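Long-range contacts in lipase (Photobacterium sp. M37, PDB 2ORY), which catalyses the hydrolysis of triacylglycerols as a cold-adapted class 3 lipase of the alpha/beta-hydrolase fold: residues Ile201-Pro209 / Gln227-Val238; Ile152-Pro162 / Trp186-Ser196. All coordinates share one frame; numbering follows the deposited sequence.

Contact 1 of 2, residues Ile201-Pro209 / Gln227-Val238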
loop_
_atom_site.group_PDB
_atom_site.type_symbol
_atom_site.label_atom_id
_atom_site.label_comp_id
_atom_site.label_asym_id
_atom_site.label_seq_id
_atom_site.Cartn_x
_atom_site.Cartn_y
_atom_site.Cartn_z
ATOM N N ILE A 201 -15.711 -4.304 6.563
ATOM C CA ILE A 201 -14.365 -3.878 6.222
ATOM C C ILE A 201 -13.575 -4.934 5.474
ATOM O O ILE A 201 -13.434 -6.059 5.939
ATOM C CB ILE A 201 -13.574 -3.501 7.503
ATOM C CG1 ILE A 201 -14.296 -2.366 8.242
ATOM C CG2 ILE A 201 -12.123 -3.129 7.132
ATOM C CD1 ILE A 201 -13.659 -1.960 9.558
ATOM N N SER A 202 -13.060 -4.562 4.312
ATOM C CA SER A 202 -12.235 -5.466 3.518
ATOM C C SER A 202 -11.008 -4.697 3.046
ATOM O O SER A 202 -10.972 -3.468 3.095
ATOM C CB SER A 202 -12.994 -5.947 2.288
ATOM O OG SER A 202 -13.438 -4.816 1.571
ATOM N N THR A 203 -10.006 -5.418 2.562
ATOM C CA THR A 203 -8.815 -4.755 2.076
ATOM C C THR A 203 -8.130 -5.530 0.962
ATOM O O THR A 203 -8.043 -6.761 1.006
ATOM C CB THR A 203 -7.804 -4.514 3.230
ATOM O OG1 THR A 203 -6.637 -3.868 2.717
ATOM C CG2 THR A 203 -7.400 -5.829 3.879
ATOM N N ILE A 204 -7.668 -4.794 -0.045
ATOM C CA ILE A 204 -6.948 -5.370 -1.169
ATOM C C ILE A 204 -5.628 -4.617 -1.290
ATOM O O ILE A 204 -5.522 -3.618 -1.998
ATOM C CB ILE A 204 -7.761 -5.260 -2.494
ATOM C CG1 ILE A 204 -9.049 -6.069 -2.363
ATOM C CG2 ILE A 204 -6.969 -5.863 -3.666
ATOM C CD1 ILE A 204 -9.918 -6.067 -3.626
ATOM N N PRO A 205 -4.605 -5.075 -0.566
ATOM C CA PRO A 205 -3.277 -4.446 -0.584
ATOM C C PRO A 205 -2.360 -5.048 -1.636
ATOM O O PRO A 205 -2.211 -6.264 -1.702
ATOM C CB PRO A 205 -2.763 -4.713 0.820
ATOM C CG PRO A 205 -3.299 -6.103 1.076
ATOM C CD PRO A 205 -4.699 -6.089 0.501
ATOM N N PHE A 206 -1.741 -4.189 -2.443
ATOM C CA PHE A 206 -0.827 -4.626 -3.495
ATOM C C PHE A 206 0.638 -4.410 -3.136
ATOM O O PHE A 206 0.982 -3.453 -2.442
ATOM C CB PHE A 206 -1.067 -3.850 -4.803
ATOM C CG PHE A 206 -2.451 -4.005 -5.383
ATOM C CD1 PHE A 206 -3.520 -3.247 -4.897
ATOM C CD2 PHE A 206 -2.691 -4.924 -6.397
ATOM C CE1 PHE A 206 -4.808 -3.407 -5.407
ATOM C CE2 PHE A 206 -3.983 -5.094 -6.915
ATOM C CZ PHE A 206 -5.038 -4.333 -6.416
ATOM N N ALA A 207 1.487 -5.324 -3.598
ATOM C CA ALA A 207 2.933 -5.190 -3.474
ATOM C C ALA A 207 3.494 -4.705 -2.144
ATOM O O ALA A 207 4.488 -3.968 -2.111
ATOM C CB ALA A 207 3.397 -4.252 -4.581
ATOM N N GLY A 208 2.890 -5.126 -1.051
ATOM C CA GLY A 208 3.358 -4.651 0.231
ATOM C C GLY A 208 4.334 -5.529 0.967
ATOM O O GLY A 208 4.291 -6.766 0.852
ATOM N N PRO A 209 5.271 -4.914 1.704
ATOM C CA PRO A 209 6.243 -5.698 2.465
ATOM C C PRO A 209 5.523 -6.102 3.761
ATOM O O PRO A 209 4.393 -5.671 3.988
ATOM C CB PRO A 209 7.363 -4.704 2.718
ATOM C CG PRO A 209 6.613 -3.388 2.888
ATOM C CD PRO A 209 5.561 -3.468 1.778
ATOM N N GLN A 227 -11.939 -11.453 3.534
ATOM C CA GLN A 227 -12.074 -10.023 3.289
ATOM C C GLN A 227 -10.751 -9.347 2.930
ATOM O O GLN A 227 -10.702 -8.127 2.765
ATOM C CB GLN A 227 -12.724 -9.347 4.483
ATOM C CG GLN A 227 -14.129 -9.854 4.715
ATOM C CD GLN A 227 -15.069 -9.491 3.584
ATOM O OE1 GLN A 227 -15.529 -8.348 3.481
ATOM N NE2 GLN A 227 -15.355 -10.460 2.717
ATOM N N CYS A 228 -9.677 -10.130 2.834
ATOM C CA CYS A 228 -8.390 -9.588 2.394
ATOM C C CYS A 228 -7.855 -10.378 1.208
ATOM O O CYS A 228 -7.721 -11.609 1.264
ATOM C CB CYS A 228 -7.314 -9.587 3.500
ATOM S SG CYS A 228 -5.615 -9.119 2.883
ATOM N N THR A 229 -7.561 -9.663 0.128
ATOM C CA THR A 229 -6.981 -10.278 -1.057
ATOM C C THR A 229 -5.615 -9.627 -1.247
ATOM O O THR A 229 -5.520 -8.497 -1.704
ATOM C CB THR A 229 -7.848 -10.029 -2.312
ATOM O OG1 THR A 229 -9.130 -10.635 -2.120
ATOM C CG2 THR A 229 -7.180 -10.629 -3.569
ATOM N N ARG A 230 -4.560 -10.342 -0.880
ATOM C CA ARG A 230 -3.186 -9.833 -0.985
ATOM C C ARG A 230 -2.634 -10.121 -2.376
ATOM O O ARG A 230 -2.437 -11.276 -2.746
ATOM C CB ARG A 230 -2.304 -10.516 0.066
ATOM C CG ARG A 230 -1.389 -9.589 0.844
ATOM C CD ARG A 230 0.055 -9.943 0.652
ATOM N NE ARG A 230 0.351 -11.344 0.918
ATOM C CZ ARG A 230 1.466 -11.946 0.514
ATOM N NH1 ARG A 230 2.378 -11.256 -0.167
ATOM N NH2 ARG A 230 1.664 -13.233 0.768
ATOM N N ILE A 231 -2.370 -9.072 -3.138
ATOM C CA ILE A 231 -1.873 -9.250 -4.495
ATOM C C ILE A 231 -0.403 -8.874 -4.624
ATOM O O ILE A 231 -0.022 -7.723 -4.413
ATOM C CB ILE A 231 -2.762 -8.443 -5.490
ATOM C CG1 ILE A 231 -4.214 -8.961 -5.391
ATOM C CG2 ILE A 231 -2.238 -8.583 -6.919
ATOM C CD1 ILE A 231 -5.222 -8.286 -6.304
ATOM N N ALA A 232 0.422 -9.878 -4.935
ATOM C CA ALA A 232 1.861 -9.698 -5.113
ATOM C C ALA A 232 2.352 -10.348 -6.397
ATOM O O ALA A 232 1.928 -11.453 -6.748
ATOM C CB ALA A 232 2.618 -10.284 -3.958
ATOM N N ASN A 233 3.249 -9.647 -7.083
ATOM C CA ASN A 233 3.881 -10.115 -8.318
ATOM C C ASN A 233 5.051 -10.995 -7.843
ATOM O O ASN A 233 5.817 -10.591 -6.971
ATOM C CB ASN A 233 4.363 -8.883 -9.113
ATOM C CG ASN A 233 5.318 -9.224 -10.274
ATOM O OD1 ASN A 233 5.632 -10.386 -10.539
ATOM N ND2 ASN A 233 5.787 -8.186 -10.957
ATOM N N SER A 234 5.180 -12.205 -8.382
ATOM C CA SER A 234 6.264 -13.090 -7.949
ATOM C C SER A 234 7.670 -12.523 -8.166
ATOM O O SER A 234 8.614 -12.901 -7.462
ATOM C CB SER A 234 6.168 -14.451 -8.657
ATOM O OG SER A 234 6.338 -14.325 -10.067
ATOM N N LEU A 235 7.828 -11.624 -9.129
ATOM C CA LEU A 235 9.154 -11.072 -9.380
ATOM C C LEU A 235 9.369 -9.694 -8.766
ATOM O O LEU A 235 10.403 -9.061 -8.980
ATOM C CB LEU A 235 9.445 -11.026 -10.878
ATOM C CG LEU A 235 9.430 -12.348 -11.653
ATOM C CD1 LEU A 235 9.787 -12.041 -13.111
ATOM C CD2 LEU A 235 10.420 -13.357 -11.063
ATOM N N ASP A 236 8.386 -9.231 -8.005
ATOM C CA ASP A 236 8.505 -7.945 -7.331
ATOM C C ASP A 236 9.238 -8.238 -6.026
ATOM O O ASP A 236 8.767 -9.036 -5.214
ATOM C CB ASP A 236 7.112 -7.367 -7.051
ATOM C CG ASP A 236 7.157 -6.062 -6.262
ATOM O OD1 ASP A 236 8.252 -5.490 -6.082
ATOM O OD2 ASP A 236 6.082 -5.600 -5.823
ATOM N N ILE A 237 10.389 -7.605 -5.818
ATOM C CA ILE A 237 11.161 -7.841 -4.595
ATOM C C ILE A 237 10.549 -7.273 -3.306
ATOM O O ILE A 237 10.756 -7.829 -2.232
ATOM C CB ILE A 237 12.623 -7.293 -4.693
ATOM C CG1 ILE A 237 12.595 -5.785 -4.901
ATOM C CG2 ILE A 237 13.394 -7.972 -5.825
ATOM C CD1 ILE A 237 13.955 -5.157 -4.977
ATOM N N VAL A 238 9.783 -6.195 -3.396
ATOM C CA VAL A 238 9.208 -5.568 -2.197
ATOM C C VAL A 238 8.504 -6.485 -1.202
ATOM O O VAL A 238 8.801 -6.452 -0.006
ATOM C CB VAL A 238 8.284 -4.437 -2.602
ATOM C CG1 VAL A 238 7.553 -3.863 -1.381
ATOM C CG2 VAL A 238 9.117 -3.379 -3.283
HETATM O O HOH W 1 2.208 -8.289 -0.628
#
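F206 and I231 hold the same first torsion, CG of the phenylalanine and CG1 of the isoleucine each anti to its own carbonyl carbon (chi1 -60° in both); as the two residues are paired on parallel backbones, this lays their side chains side by side, pointing the same way. I231 CD1 meets the ring obliquely, 3.5 Å from F206 CE2, and I204 CG2 touches the same methyl, so branched and aromatic carbon fills this face. On the face of P205, the proline CD packs on C228 SG. Four hydrogen bonds join the backbones. T203 N gives to Q227 O at 2.8 Å, and T203 O accepts from T229 N. P205 has no N-H, so the ladder skips T229 O, against which the proline CD packs instead at 3.4 Å. Its carbonyl still accepts from I231 N, and A207 N gives to I231 O. Beyond F206, one water accepts from R230 NH1 at the edge of the guanidinium and donates to G208 O, while R230 NH2 is bonded to K287 O.

D236 CG stands anti to the backbone N (chi1 176°), and OD2 comes 3.3 Å from A207 CB, where a small methyl leaves room for the carboxylate. D236 OD1 accepts V238 N from above the carboxylate plane in an Asx turn. OD2 bonds H312 ND1 and Y316 OH, consistent with D236 being the acid of a Ser-His-Asp triad with S174. The other edge of strand 199-206 pairs with strand 166-173, helix 175-189 packs against T203, P205 and P209, and helix 304-319 brings H312 against A207 and V238.

Contact 2 of 2, residues Ile152-Pro162 / Trp186-Ser196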
loop_
_atom_site.group_PDB
_atom_site.type_symbol
_atom_site.label_atom_id
_atom_site.label_comp_id
_atom_site.label_asym_id
_atom_site.label_seq_id
_atom_site.Cartn_x
_atom_site.Cartn_y
_atom_site.Cartn_z
ATOM N N ILE A 152 -9.360 10.612 9.932
ATOM C CA ILE A 152 -10.126 9.615 9.203
ATOM C C ILE A 152 -11.194 9.019 10.130
ATOM O O ILE A 152 -12.339 8.822 9.722
ATOM C CB ILE A 152 -9.204 8.491 8.645
ATOM C CG1 ILE A 152 -10.019 7.502 7.803
ATOM C CG2 ILE A 152 -8.514 7.750 9.777
ATOM C CD1 ILE A 152 -10.517 8.064 6.521
ATOM N N LEU A 153 -10.832 8.750 11.381
ATOM C CA LEU A 153 -11.792 8.167 12.310
ATOM C C LEU A 153 -12.966 9.114 12.582
ATOM O O LEU A 153 -14.131 8.696 12.565
ATOM C CB LEU A 153 -11.096 7.768 13.617
ATOM C CG LEU A 153 -11.965 7.075 14.670
ATOM C CD1 LEU A 153 -12.690 5.909 14.042
ATOM C CD2 LEU A 153 -11.103 6.620 15.836
ATOM N N GLN A 154 -12.671 10.384 12.838
ATOM C CA GLN A 154 -13.728 11.353 13.072
ATOM C C GLN A 154 -14.625 11.460 11.834
ATOM O O GLN A 154 -15.856 11.505 11.954
ATOM C CB GLN A 154 -13.128 12.719 13.406
ATOM C CG GLN A 154 -12.319 12.725 14.709
ATOM C CD GLN A 154 -11.512 13.995 14.892
ATOM O OE1 GLN A 154 -11.212 14.694 13.925
ATOM N NE2 GLN A 154 -11.136 14.289 16.133
ATOM N N PHE A 155 -14.025 11.494 10.646
ATOM C CA PHE A 155 -14.812 11.595 9.411
ATOM C C PHE A 155 -15.776 10.414 9.217
ATOM O O PHE A 155 -16.944 10.604 8.870
ATOM C CB PHE A 155 -13.896 11.683 8.179
ATOM C CG PHE A 155 -14.640 11.647 6.871
ATOM C CD1 PHE A 155 -15.344 12.756 6.424
ATOM C CD2 PHE A 155 -14.676 10.483 6.108
ATOM C CE1 PHE A 155 -16.068 12.706 5.244
ATOM C CE2 PHE A 155 -15.400 10.428 4.928
ATOM C CZ PHE A 155 -16.098 11.542 4.494
ATOM N N LEU A 156 -15.275 9.198 9.415
ATOM C CA LEU A 156 -16.102 8.011 9.248
ATOM C C LEU A 156 -17.252 8.010 10.259
ATOM O O LEU A 156 -18.399 7.766 9.897
ATOM C CB LEU A 156 -15.259 6.739 9.418
ATOM C CG LEU A 156 -14.122 6.463 8.417
ATOM C CD1 LEU A 156 -13.323 5.241 8.883
ATOM C CD2 LEU A 156 -14.692 6.238 7.014
ATOM N N ASN A 157 -16.944 8.290 11.520
ATOM C CA ASN A 157 -17.973 8.300 12.545
ATOM C C ASN A 157 -19.043 9.343 12.255
ATOM O O ASN A 157 -20.225 9.119 12.491
ATOM C CB ASN A 157 -17.355 8.525 13.931
ATOM C CG ASN A 157 -16.849 7.228 14.551
ATOM O OD1 ASN A 157 -17.596 6.258 14.663
ATOM N ND2 ASN A 157 -15.583 7.206 14.956
ATOM N N GLU A 158 -18.623 10.472 11.710
ATOM C CA GLU A 158 -19.546 11.547 11.383
ATOM C C GLU A 158 -20.363 11.239 10.129
ATOM O O GLU A 158 -21.549 11.584 10.030
ATOM C CB GLU A 158 -18.747 12.838 11.189
ATOM C CG GLU A 158 -19.468 13.949 10.475
ATOM C CD GLU A 158 -18.559 15.134 10.213
ATOM O OE1 GLU A 158 -18.252 15.881 11.170
ATOM O OE2 GLU A 158 -18.137 15.307 9.043
ATOM N N LYS A 159 -19.711 10.588 9.175
ATOM C CA LYS A 159 -20.326 10.240 7.910
ATOM C C LYS A 159 -21.224 9.015 8.059
ATOM O O LYS A 159 -22.345 9.011 7.572
ATOM C CB LYS A 159 -19.228 9.972 6.871
ATOM C CG LYS A 159 -19.677 9.937 5.424
ATOM C CD LYS A 159 -20.181 11.296 4.986
ATOM C CE LYS A 159 -20.123 11.458 3.471
ATOM N NZ LYS A 159 -20.719 10.323 2.738
ATOM N N ILE A 160 -20.744 7.983 8.747
ATOM C CA ILE A 160 -21.537 6.767 8.909
ATOM C C ILE A 160 -22.443 6.734 10.136
ATOM O O ILE A 160 -23.407 5.964 10.178
ATOM C CB ILE A 160 -20.617 5.521 8.942
ATOM C CG1 ILE A 160 -19.885 5.405 7.614
ATOM C CG2 ILE A 160 -21.421 4.244 9.228
ATOM C CD1 ILE A 160 -18.943 4.210 7.551
ATOM N N GLY A 161 -22.152 7.561 11.133
ATOM C CA GLY A 161 -22.957 7.549 12.347
ATOM C C GLY A 161 -22.446 6.441 13.261
ATOM O O GLY A 161 -21.859 5.468 12.772
ATOM N N PRO A 162 -22.662 6.542 14.585
ATOM C CA PRO A 162 -22.203 5.530 15.550
ATOM C C PRO A 162 -22.692 4.097 15.314
ATOM O O PRO A 162 -22.064 3.150 15.778
ATOM C CB PRO A 162 -22.672 6.096 16.894
ATOM C CG PRO A 162 -23.925 6.848 16.520
ATOM C CD PRO A 162 -23.486 7.565 15.254
ATOM N N TRP A 186 -6.906 -2.078 12.091
ATOM C CA TRP A 186 -7.130 -1.167 13.200
ATOM C C TRP A 186 -8.606 -0.784 13.275
ATOM O O TRP A 186 -9.179 -0.740 14.360
ATOM C CB TRP A 186 -6.269 0.083 13.053
ATOM C CG TRP A 186 -6.776 1.261 13.829
ATOM C CD1 TRP A 186 -6.901 1.362 15.180
ATOM C CD2 TRP A 186 -7.199 2.515 13.290
ATOM N NE1 TRP A 186 -7.372 2.604 15.521
ATOM C CE2 TRP A 186 -7.566 3.334 14.380
ATOM C CE3 TRP A 186 -7.295 3.035 11.985
ATOM C CZ2 TRP A 186 -8.022 4.643 14.213
ATOM C CZ3 TRP A 186 -7.743 4.336 11.823
ATOM C CH2 TRP A 186 -8.100 5.129 12.935
ATOM N N LEU A 187 -9.212 -0.514 12.117
ATOM C CA LEU A 187 -10.628 -0.154 12.049
ATOM C C LEU A 187 -11.466 -1.326 12.548
ATOM O O LEU A 187 -12.430 -1.140 13.282
ATOM C CB LEU A 187 -11.017 0.210 10.609
ATOM C CG LEU A 187 -10.402 1.507 10.079
ATOM C CD1 LEU A 187 -10.811 1.791 8.625
ATOM C CD2 LEU A 187 -10.881 2.621 10.968
ATOM N N LYS A 188 -11.086 -2.533 12.135
ATOM C CA LYS A 188 -11.738 -3.765 12.558
ATOM C C LYS A 188 -11.675 -3.890 14.092
ATOM O O LYS A 188 -12.697 -4.103 14.762
ATOM C CB LYS A 188 -11.008 -4.967 11.958
ATOM C CG LYS A 188 -11.647 -5.583 10.737
ATOM C CD LYS A 188 -12.782 -6.506 11.132
ATOM C CE LYS A 188 -13.171 -7.408 9.977
ATOM N NZ LYS A 188 -14.232 -8.371 10.374
ATOM N N ASP A 189 -10.466 -3.760 14.637
ATOM C CA ASP A 189 -10.258 -3.891 16.069
ATOM C C ASP A 189 -10.971 -2.893 16.966
ATOM O O ASP A 189 -11.187 -3.190 18.136
ATOM C CB ASP A 189 -8.772 -3.867 16.408
ATOM C CG ASP A 189 -8.073 -5.180 16.098
ATOM O OD1 ASP A 189 -8.710 -6.255 16.206
ATOM O OD2 ASP A 189 -6.868 -5.133 15.766
ATOM N N ILE A 190 -11.333 -1.722 16.451
ATOM C CA ILE A 190 -12.017 -0.741 17.290
ATOM C C ILE A 190 -13.524 -0.661 17.012
ATOM O O ILE A 190 -14.219 0.218 17.530
ATOM C CB ILE A 190 -11.412 0.656 17.121
ATOM C CG1 ILE A 190 -11.701 1.184 15.720
ATOM C CG2 ILE A 190 -9.907 0.593 17.365
ATOM C CD1 ILE A 190 -11.199 2.606 15.491
ATOM N N GLN A 191 -14.017 -1.570 16.176
ATOM C CA GLN A 191 -15.439 -1.609 15.868
ATOM C C GLN A 191 -16.210 -1.997 17.123
ATOM O O GLN A 191 -15.794 -2.888 17.864
ATOM C CB GLN A 191 -15.728 -2.628 14.754
ATOM C CG GLN A 191 -15.483 -2.082 13.375
ATOM C CD GLN A 191 -15.925 -3.017 12.270
ATOM O OE1 GLN A 191 -15.293 -4.035 12.014
ATOM N NE2 GLN A 191 -17.018 -2.669 11.603
ATOM N N GLY A 192 -17.337 -1.329 17.349
ATOM C CA GLY A 192 -18.152 -1.628 18.510
ATOM C C GLY A 192 -17.724 -0.782 19.681
ATOM O O GLY A 192 -18.332 -0.818 20.748
ATOM N N VAL A 193 -16.660 -0.019 19.478
ATOM C CA VAL A 193 -16.142 0.844 20.521
ATOM C C VAL A 193 -16.020 2.259 20.014
ATOM O O VAL A 193 -16.580 3.178 20.593
ATOM C CB VAL A 193 -14.750 0.409 20.983
ATOM C CG1 VAL A 193 -14.252 1.347 22.091
ATOM C CG2 VAL A 193 -14.794 -1.028 21.458
ATOM N N LYS A 194 -15.289 2.429 18.920
ATOM C CA LYS A 194 -15.082 3.755 18.376
ATOM C C LYS A 194 -15.496 3.825 16.922
ATOM O O LYS A 194 -15.312 4.848 16.266
ATOM C CB LYS A 194 -13.611 4.135 18.512
ATOM C CG LYS A 194 -13.069 4.052 19.920
ATOM C CD LYS A 194 -11.633 4.520 19.939
ATOM C CE LYS A 194 -11.045 4.519 21.343
ATOM N NZ LYS A 194 -9.624 4.998 21.321
ATOM N N LEU A 195 -16.049 2.729 16.417
ATOM C CA LEU A 195 -16.490 2.672 15.026
ATOM C C LEU A 195 -17.725 1.784 14.957
ATOM O O LEU A 195 -17.809 0.788 15.670
ATOM C CB LEU A 195 -15.389 2.063 14.135
ATOM C CG LEU A 195 -14.977 2.732 12.808
ATOM C CD1 LEU A 195 -14.446 1.662 11.835
ATOM C CD2 LEU A 195 -16.136 3.492 12.187
ATOM N N SER A 196 -18.676 2.130 14.092
ATOM C CA SER A 196 -19.879 1.309 13.951
ATOM C C SER A 196 -19.515 -0.135 13.661
ATOM O O SER A 196 -18.628 -0.419 12.852
ATOM C CB SER A 196 -20.777 1.816 12.821
ATOM O OG SER A 196 -21.864 0.920 12.591
HETATM O O HOH W 2 -18.994 4.550 12.824
#
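L153 sits among W186, I190, K194 and L195, its CD1 coming within 3.6 Å of K194 O. Otherwise its contacts are apolar: it reaches I190 tip to tip, CD1 lying 3.9 Å from I190 CD1, and its CD2 approaches W186 CZ2 obliquely. I152 CG2 instead comes to the edge of the indole, near its plane, 4.1 Å from W186 CZ3. L156 and L187 also meet tip to tip through CD1 and CD2, and L187 CD2 and I190 CD1 lie over one face of the broad W186 ring.

The polar contacts gather on N157. With its CG anti to the carbonyl carbon (chi1 -84°), the amide swings across to K194 O, which lies in the amide plane and takes a hydrogen bond from ND2 of N157 at 2.7 Å. Asparagine suits this place because its other end accepts: a water donates to N157 OD1 (2.9 Å) and to G161 O, and accepts from S196 N, bridging the two segments. G161 leaves the helix with positive phi, a conformation glycine adopts easily, and S196 OG is bonded to G164 O.

Helix 152-160 thus meets the last turn of helix 175-189 and the loop 190-196, both helices covering one face of the parallel strands, as in consecutive beta-alpha-beta crossovers of the alpha/beta-hydrolase fold.

Both segments of contact 2 precede those of contact 1 in the sequence, so the two follow in series along the chain, their centres about 24 Å apart and all four segments within the class 3 lipase range. Helix 175-189 and the following strand 199-206 connect them: the first ends in contact 2, and the second forms one side of contact 1. They touch where I201 CD1 packs 3.6 Å from L187 CB. Contact 1 lies about 8 Å from the centre of the chain and holds the probable catalytic acid, whereas contact 2 lies about 21 Å out. The same helix-strand unit thus joins peripheral helix packing to the loop of the probable active site.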